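Hydrolase (Rhizobium meliloti, PDB 5HOE) is an octameric carbohydrate acetylesterase of the GDSL-like, SGNH-hydrolase family, which probably acts by hydrolysing ester bonds. Local coordinates at residues A[46-51]-A[220-225]; A[181-186]-A[191-196]. All blocks are in the same frame, centred on the assembly; numbering follows the deposited sequence.

Interaction 1 (A[46-51]-A[220-225]); sequences QRWTGA and HAIADK
The indole of W48 and the isoleucine I222 make the apolar half of this contact, where the first turn of helix 48-56 lies against helix 212-229. From its CB, W48 puts CG between its own backbone N and carbonyl carbon (chi1 77°), a rotation from which the benzo ring reaches toward I222 on the neighbouring helix. On the five-membered side, NE1 is hydrogen-bonded to T27 OG1, which anchors the indole. On the benzo side, W48 CE3 and I222 CD1 are 3.9 Å apart, and W48 CZ3 also touches that methyl, with I222 CG2 a little farther from CZ3 at 4.2 Å. I222 CD1 stands 4.1 Å from the centroid of the W48 six-membered ring and 22° off its normal, a CH-pi contact. CG2 of the adjoining T49 lies over the opposite face, so the ring system is held between two methyl groups. Both helices flank the parallel sheet of the three-layered alpha/beta/alpha fold of SGNH hydrolases: W48 reaches I102 and M104 of strand 100-104 and C21 of strand 17-23, and I222 also meets I102. Two residues earlier on helix 212-229, H220 makes the other half. Its imidazole presents an edge to A51 O, which lies in the ring plane 3.5 Å from H220 CD2; this is a carbon-to-oxygen contact. A51 CB points at the second helix and comes within 4.2 Å of the same H220 CD2. Farther along helix 48-56, R55 also packs against H220, while M52 meets I222.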
ATOM      1  N   GLN A  46       6.745  40.700 -13.480  1.00 21.51           N
ATOM      2  CA  GLN A  46       6.819  41.036 -12.067  1.00 21.05           C
ATOM      3  C   GLN A  46       7.117  39.814 -11.211  1.00 19.60           C
ATOM      4  O   GLN A  46       7.046  39.893  -9.976  1.00 20.12           O
ATOM      5  CB  GLN A  46       5.522  41.705 -11.622  1.00 22.01           C
ATOM      6  CG  GLN A  46       5.378  43.129 -12.148  1.00 25.07           C
ATOM      7  CD  GLN A  46       4.210  43.844 -11.533  1.00 29.62           C
ATOM      8  OE1 GLN A  46       3.237  43.217 -11.125  1.00 31.76           O
ATOM      9  NE2 GLN A  46       4.301  45.167 -11.446  1.00 32.35           N
ATOM     10  N   ARG A  47       7.405  38.681 -11.845  1.00 20.56           N
ATOM     11  CA  ARG A  47       7.863  37.477 -11.171  1.00 20.41           C
ATOM     12  C   ARG A  47       9.386  37.459 -11.184  1.00 20.83           C
ATOM     13  O   ARG A  47      10.020  38.061 -12.056  1.00 19.88           O
ATOM     14  CB  ARG A  47       7.330  36.232 -11.883  1.00 22.46           C
ATOM     15  CG  ARG A  47       5.827  36.266 -12.142  1.00 24.26           C
ATOM     16  CD  ARG A  47       5.170  34.906 -12.190  1.00 25.17           C
ATOM     17  NE  ARG A  47       5.187  34.245 -13.492  1.00 25.51           N
ATOM     18  CZ  ARG A  47       4.194  34.258 -14.381  1.00 25.80           C
ATOM     19  NH1 ARG A  47       3.073  34.954 -14.177  1.00 27.73           N
ATOM     20  NH2 ARG A  47       4.340  33.594 -15.516  1.00 25.57           N
ATOM     21  N   TRP A  48       9.982  36.764 -10.214  1.00 19.78           N
ATOM     22  CA  TRP A  48      11.438  36.700 -10.223  1.00 18.07           C
ATOM     23  C   TRP A  48      11.937  35.986 -11.470  1.00 17.54           C
ATOM     24  O   TRP A  48      12.949  36.390 -12.056  1.00 18.10           O
ATOM     25  CB  TRP A  48      11.995  36.107  -8.930  1.00 16.64           C
ATOM     26  CG  TRP A  48      11.915  34.592  -8.737  1.00 15.53           C
ATOM     27  CD1 TRP A  48      11.048  33.926  -7.903  1.00 15.70           C
ATOM     28  CD2 TRP A  48      12.773  33.589  -9.292  1.00 15.80           C
ATOM     29  NE1 TRP A  48      11.310  32.578  -7.917  1.00 16.43           N
ATOM     30  CE2 TRP A  48      12.356  32.342  -8.769  1.00 15.60           C
ATOM     31  CE3 TRP A  48      13.832  33.612 -10.203  1.00 17.13           C
ATOM     32  CZ2 TRP A  48      12.966  31.132  -9.126  1.00 15.98           C
ATOM     33  CZ3 TRP A  48      14.454  32.413 -10.541  1.00 17.46           C
ATOM     34  CH2 TRP A  48      14.008  31.188 -10.015  1.00 15.48           C
ATOM     35  N   THR A  49      11.189  34.988 -11.935  1.00 18.37           N
ATOM     36  CA  THR A  49      11.571  34.247 -13.129  1.00 18.11           C
ATOM     37  C   THR A  49      11.624  35.162 -14.354  1.00 18.64           C
ATOM     38  O   THR A  49      12.585  35.119 -15.139  1.00 20.08           O
ATOM     39  CB  THR A  49      10.551  33.136 -13.332  1.00 18.38           C
ATOM     40  OG1 THR A  49       9.243  33.716 -13.246  1.00 19.62           O
ATOM     41  CG2 THR A  49      10.709  32.024 -12.260  1.00 19.98           C
ATOM     42  N   GLY A  50      10.601  36.007 -14.535  1.00 18.47           N
ATOM     43  CA  GLY A  50      10.570  36.887 -15.698  1.00 19.89           C
ATOM     44  C   GLY A  50      11.605  37.993 -15.620  1.00 18.59           C
ATOM     45  O   GLY A  50      12.175  38.403 -16.644  1.00 20.13           O
ATOM     46  N   ALA A  51      11.848  38.500 -14.416  1.00 19.78           N
ATOM     47  CA  ALA A  51      12.910  39.473 -14.194  1.00 20.14           C
ATOM     48  C   ALA A  51      14.291  38.867 -14.427  1.00 19.27           C
ATOM     49  O   ALA A  51      15.180  39.530 -14.977  1.00 21.51           O
ATOM     50  CB  ALA A  51      12.798  40.035 -12.775  1.00 20.29           C
ATOM     51  N   HIS A 220      16.982  39.707 -10.696  1.00 21.35           N
ATOM     52  CA  HIS A 220      18.240  40.266 -11.179  1.00 22.84           C
ATOM     53  C   HIS A 220      19.433  39.621 -10.487  1.00 21.62           C
ATOM     54  O   HIS A 220      20.427  39.272 -11.143  1.00 23.14           O
ATOM     55  CB  HIS A 220      18.241  41.775 -10.996  1.00 24.42           C
ATOM     56  CG  HIS A 220      17.259  42.479 -11.877  1.00 26.40           C
ATOM     57  ND1 HIS A 220      16.988  43.823 -11.758  1.00 27.89           N
ATOM     58  CD2 HIS A 220      16.465  42.021 -12.873  1.00 26.82           C
ATOM     59  CE1 HIS A 220      16.084  44.169 -12.658  1.00 26.11           C
ATOM     60  NE2 HIS A 220      15.747  43.094 -13.344  1.00 26.29           N
ATOM     61  N   ALA A 221      19.342  39.409  -9.168  1.00 20.47           N
ATOM     62  CA  ALA A 221      20.474  38.834  -8.450  1.00 20.56           C
ATOM     63  C   ALA A 221      20.691  37.377  -8.830  1.00 19.75           C
ATOM     64  O   ALA A 221      21.842  36.915  -8.911  1.00 22.27           O
ATOM     65  CB  ALA A 221      20.286  38.992  -6.946  1.00 22.15           C
ATOM     66  N   ILE A 222      19.605  36.636  -9.078  1.00 19.08           N
ATOM     67  CA  ILE A 222      19.762  35.253  -9.506  1.00 18.55           C
ATOM     68  C   ILE A 222      20.349  35.190 -10.911  1.00 19.21           C
ATOM     69  O   ILE A 222      21.185  34.329 -11.205  1.00 18.97           O
ATOM     70  CB  ILE A 222      18.430  34.487  -9.372  1.00 17.67           C
ATOM     71  CG1 ILE A 222      18.018  34.399  -7.886  1.00 18.31           C
ATOM     72  CG2 ILE A 222      18.552  33.107  -9.976  1.00 18.47           C
ATOM     73  CD1 ILE A 222      16.699  33.718  -7.604  1.00 18.00           C
ATOM     74  N   ALA A 223      19.947  36.113 -11.788  1.00 20.00           N
ATOM     75  CA  ALA A 223      20.523  36.177 -13.127  1.00 21.49           C
ATOM     76  C   ALA A 223      22.029  36.387 -13.066  1.00 22.78           C
ATOM     77  O   ALA A 223      22.777  35.789 -13.843  1.00 23.88           O
ATOM     78  CB  ALA A 223      19.886  37.327 -13.906  1.00 21.60           C
ATOM     79  N   ASP A 224      22.499  37.246 -12.156  1.00 24.49           N
ATOM     80  CA  ASP A 224      23.945  37.436 -12.043  1.00 26.23           C
ATOM     81  C   ASP A 224      24.633  36.126 -11.704  1.00 24.96           C
ATOM     82  O   ASP A 224      25.683  35.785 -12.273  1.00 26.38           O
ATOM     83  CB  ASP A 224      24.262  38.468 -10.959  1.00 31.12           C
ATOM     84  CG  ASP A 224      23.779  39.848 -11.309  1.00 35.40           C
ATOM     85  OD1 ASP A 224      23.459  40.077 -12.491  1.00 35.52           O
ATOM     86  OD2 ASP A 224      23.720  40.703 -10.397  1.00 40.55           O
ATOM     87  N   LYS A 225      24.051  35.382 -10.766  1.00 23.15           N
ATOM     88  CA  LYS A 225      24.574  34.078 -10.392  1.00 23.08           C
ATOM     89  C   LYS A 225      24.586  33.129 -11.584  1.00 22.06           C
ATOM     90  O   LYS A 225      25.570  32.410 -11.804  1.00 23.82           O
ATOM     91  CB  LYS A 225      23.705  33.518  -9.271  1.00 26.18           C
ATOM     92  CG  LYS A 225      24.274  32.316  -8.613  1.00 28.39           C
ATOM     93  CD  LYS A 225      25.294  32.683  -7.573  1.00 29.02           C
ATOM     94  CE  LYS A 225      25.950  31.422  -7.086  1.00 28.32           C
ATOM     95  NZ  LYS A 225      26.994  31.717  -6.105  1.00 26.85           N
TER

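Interaction 2 (A[181-186]-A[191-196]); sequences LYKALA and VEFFAA
A helix running into the outermost strand of the parallel sheet within this chain forms this contact: helix 171-189 turns back through a short connection into strand 192-195, and the axes of segments 181-186 and 192-195 approach to 7.9 Å, their directions 169° apart, nearly antiparallel. At the turn, V191 N donates to A186 O (3.0 Å, N-H...O angle 159°). A186 CB points toward the strand, 3.8 Å from F193 CB and 3.9 Å from V191 CG2. F193 lays its ring against the helix because chi1, at 174°, swings CG to the far side from its own N. K183 CA is over the ring centre, and K183 CB makes a CH-pi contact with the same face; the lysine then bends at chi2 and crosses the ring at about a right angle, bringing K183 CD to 3.2 Å from F193 CD2. A water bridges K183 NZ and F193 O. F193 CE1 meets Y182 CB at 3.5 Å, while Y182 OH bonds to L105 O. Replacing F193 by an alanine is likely to open a gap between helix and strand and leave the K183 aliphatic chain without its ring. Such packing is typical of beta-alpha-beta crossovers in an alpha/beta/alpha sandwich.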
ATOM      1  N   LEU A 181      22.167  25.870   6.459  1.00 16.27           N
ATOM      2  CA  LEU A 181      22.104  24.448   6.155  1.00 16.21           C
ATOM      3  C   LEU A 181      22.122  24.196   4.655  1.00 15.49           C
ATOM      4  O   LEU A 181      22.747  23.226   4.203  1.00 15.95           O
ATOM      5  CB  LEU A 181      20.853  23.836   6.782  1.00 16.50           C
ATOM      6  CG  LEU A 181      20.890  23.770   8.311  1.00 18.77           C
ATOM      7  CD1 LEU A 181      19.504  23.474   8.915  1.00 20.60           C
ATOM      8  CD2 LEU A 181      21.892  22.733   8.732  1.00 22.40           C
ATOM      9  N   TYR A 182      21.444  25.048   3.864  1.00 15.63           N
ATOM     10  CA  TYR A 182      21.489  24.873   2.411  1.00 15.33           C
ATOM     11  C   TYR A 182      22.884  25.141   1.859  1.00 15.96           C
ATOM     12  O   TYR A 182      23.293  24.513   0.878  1.00 16.12           O
ATOM     13  CB  TYR A 182      20.483  25.792   1.697  1.00 14.18           C
ATOM     14  CG  TYR A 182      19.015  25.407   1.785  1.00 12.43           C
ATOM     15  CD1 TYR A 182      18.544  24.504   2.735  1.00 14.08           C
ATOM     16  CD2 TYR A 182      18.099  25.943   0.885  1.00 13.70           C
ATOM     17  CE1 TYR A 182      17.183  24.170   2.794  1.00 13.41           C
ATOM     18  CE2 TYR A 182      16.749  25.617   0.942  1.00 12.65           C
ATOM     19  CZ  TYR A 182      16.299  24.740   1.903  1.00 12.77           C
ATOM     20  OH  TYR A 182      14.955  24.422   1.914  1.00 12.67           O
ATOM     21  N   LYS A 183      23.616  26.080   2.461  1.00 13.67           N
ATOM     22  CA  LYS A 183      24.991  26.336   2.028  1.00 14.96           C
ATOM     23  C   LYS A 183      25.854  25.105   2.285  1.00 15.64           C
ATOM     24  O   LYS A 183      26.637  24.685   1.425  1.00 17.85           O
ATOM     25  CB  LYS A 183      25.563  27.543   2.785  1.00 15.96           C
ATOM     26  CG  LYS A 183      27.028  27.874   2.448  1.00 23.02           C
ATOM     27  CD  LYS A 183      27.160  28.482   1.096  1.00 30.29           C
ATOM     28  CE  LYS A 183      28.627  28.666   0.708  1.00 33.69           C
ATOM     29  NZ  LYS A 183      28.749  29.072  -0.715  1.00 34.39           N
ATOM     30  N   ALA A 184      25.699  24.500   3.466  1.00 17.13           N
ATOM     31  CA  ALA A 184      26.439  23.286   3.802  1.00 16.99           C
ATOM     32  C   ALA A 184      26.078  22.133   2.864  1.00 16.28           C
ATOM     33  O   ALA A 184      26.956  21.388   2.413  1.00 15.93           O
ATOM     34  CB  ALA A 184      26.141  22.911   5.250  1.00 16.65           C
ATOM     35  N   LEU A 185      24.789  21.983   2.551  1.00 15.22           N
ATOM     36  CA  LEU A 185      24.340  20.952   1.621  1.00 14.35           C
ATOM     37  C   LEU A 185      24.949  21.153   0.242  1.00 15.54           C
ATOM     38  O   LEU A 185      25.453  20.204  -0.374  1.00 15.63           O
ATOM     39  CB  LEU A 185      22.820  21.018   1.515  1.00 14.08           C
ATOM     40  CG  LEU A 185      22.164  20.244   0.353  1.00 15.49           C
ATOM     41  CD1 LEU A 185      22.193  18.745   0.610  1.00 16.49           C
ATOM     42  CD2 LEU A 185      20.744  20.710   0.131  1.00 17.03           C
ATOM     43  N   ALA A 186      24.870  22.381  -0.275  1.00 16.30           N
ATOM     44  CA  ALA A 186      25.363  22.648  -1.621  1.00 16.08           C
ATOM     45  C   ALA A 186      26.873  22.429  -1.708  1.00 16.71           C
ATOM     46  O   ALA A 186      27.372  21.912  -2.710  1.00 17.77           O
ATOM     47  CB  ALA A 186      24.982  24.062  -2.058  1.00 17.38           C
ATOM     48  N   VAL A 191      27.332  21.556  -5.662  1.00 16.11           N
ATOM     49  CA  VAL A 191      26.479  22.350  -6.541  1.00 16.55           C
ATOM     50  C   VAL A 191      26.525  23.820  -6.133  1.00 16.13           C
ATOM     51  O   VAL A 191      27.259  24.208  -5.209  1.00 18.54           O
ATOM     52  CB  VAL A 191      25.031  21.807  -6.575  1.00 17.34           C
ATOM     53  CG1 VAL A 191      24.995  20.365  -7.103  1.00 17.13           C
ATOM     54  CG2 VAL A 191      24.366  21.905  -5.204  1.00 16.90           C
ATOM     55  N   GLU A 192      25.742  24.651  -6.805  1.00 16.99           N
ATOM     56  CA  GLU A 192      25.812  26.090  -6.563  1.00 17.59           C
ATOM     57  C   GLU A 192      24.786  26.504  -5.516  1.00 16.83           C
ATOM     58  O   GLU A 192      23.803  25.807  -5.285  1.00 16.34           O
ATOM     59  CB  GLU A 192      25.565  26.861  -7.858  1.00 18.34           C
ATOM     60  CG  GLU A 192      26.474  26.452  -9.031  1.00 22.44           C
ATOM     61  CD  GLU A 192      27.937  26.770  -8.802  1.00 26.96           C
ATOM     62  OE1 GLU A 192      28.248  27.808  -8.176  1.00 27.61           O
ATOM     63  OE2 GLU A 192      28.790  25.984  -9.262  1.00 30.55           O
ATOM     64  N   PHE A 193      25.031  27.657  -4.880  1.00 16.86           N
ATOM     65  CA  PHE A 193      24.193  28.139  -3.789  1.00 16.02           C
ATOM     66  C   PHE A 193      23.996  29.651  -3.844  1.00 16.73           C
ATOM     67  O   PHE A 193      24.935  30.403  -4.145  1.00 18.96           O
ATOM     68  CB  PHE A 193      24.788  27.809  -2.414  1.00 17.85           C
ATOM     69  CG  PHE A 193      24.020  28.419  -1.275  1.00 17.55           C
ATOM     70  CD1 PHE A 193      22.748  27.964  -0.958  1.00 18.46           C
ATOM     71  CD2 PHE A 193      24.557  29.455  -0.526  1.00 17.93           C
ATOM     72  CE1 PHE A 193      22.021  28.525   0.071  1.00 18.51           C
ATOM     73  CE2 PHE A 193      23.831  30.022   0.511  1.00 17.74           C
ATOM     74  CZ  PHE A 193      22.563  29.539   0.823  1.00 17.88           C
ATOM     75  N   PHE A 194      22.774  30.091  -3.511  1.00 16.44           N
ATOM     76  CA  PHE A 194      22.440  31.514  -3.406  1.00 16.86           C
ATOM     77  C   PHE A 194      21.470  31.730  -2.257  1.00 16.72           C
ATOM     78  O   PHE A 194      20.426  31.079  -2.199  1.00 17.02           O
ATOM     79  CB  PHE A 194      21.828  32.057  -4.705  1.00 18.99           C
ATOM     80  CG  PHE A 194      21.405  33.491  -4.601  1.00 20.05           C
ATOM     81  CD1 PHE A 194      22.353  34.489  -4.428  1.00 23.16           C
ATOM     82  CD2 PHE A 194      20.062  33.854  -4.624  1.00 20.01           C
ATOM     83  CE1 PHE A 194      21.968  35.815  -4.312  1.00 25.65           C
ATOM     84  CE2 PHE A 194      19.692  35.171  -4.505  1.00 21.16           C
ATOM     85  CZ  PHE A 194      20.639  36.146  -4.346  1.00 23.93           C
ATOM     86  N   ALA A 195      21.823  32.620  -1.329  1.00 17.79           N
ATOM     87  CA  ALA A 195      20.945  32.958  -0.210  1.00 17.53           C
ATOM     88  C   ALA A 195      20.063  34.146  -0.596  1.00 17.79           C
ATOM     89  O   ALA A 195      20.529  35.284  -0.682  1.00 17.88           O
ATOM     90  CB  ALA A 195      21.758  33.281   1.038  1.00 18.73           C
ATOM     91  N   ALA A 196      18.779  33.891  -0.839  1.00 18.82           N
ATOM     92  CA  ALA A 196      17.903  35.002  -1.201  1.00 19.38           C
ATOM     93  C   ALA A 196      17.901  36.080  -0.120  1.00 19.61           C
ATOM     94  O   ALA A 196      17.811  37.274  -0.435  1.00 19.42           O
ATOM     95  CB  ALA A 196      16.487  34.493  -1.480  1.00 19.31           C
TER
HETATM   96  O   HOH W   1      27.330  30.700  -2.551  1.00 27.67           O

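How the interactions relate
From the N terminus the chain passes through strand 17-23 and reaches 46-51 at the start of helix 48-56, the first side of interaction 1. It then builds strands 60-66, 100-104 and 147-152 before helix 171-189, where interaction 2 closes a short loop between 181-186 and 191-196. Strand 192-195 leads on to helix 212-229, whose segment 220-225 completes interaction 1, so the short loop lies within the long one. The centres are about 17 Å apart, yet the two meet: K225 NZ is hydrogen-bonded to F193 O, and A221 and I222 pack on F194. Helix 212-229 thereby connects strand 192-195 with helix 48-56.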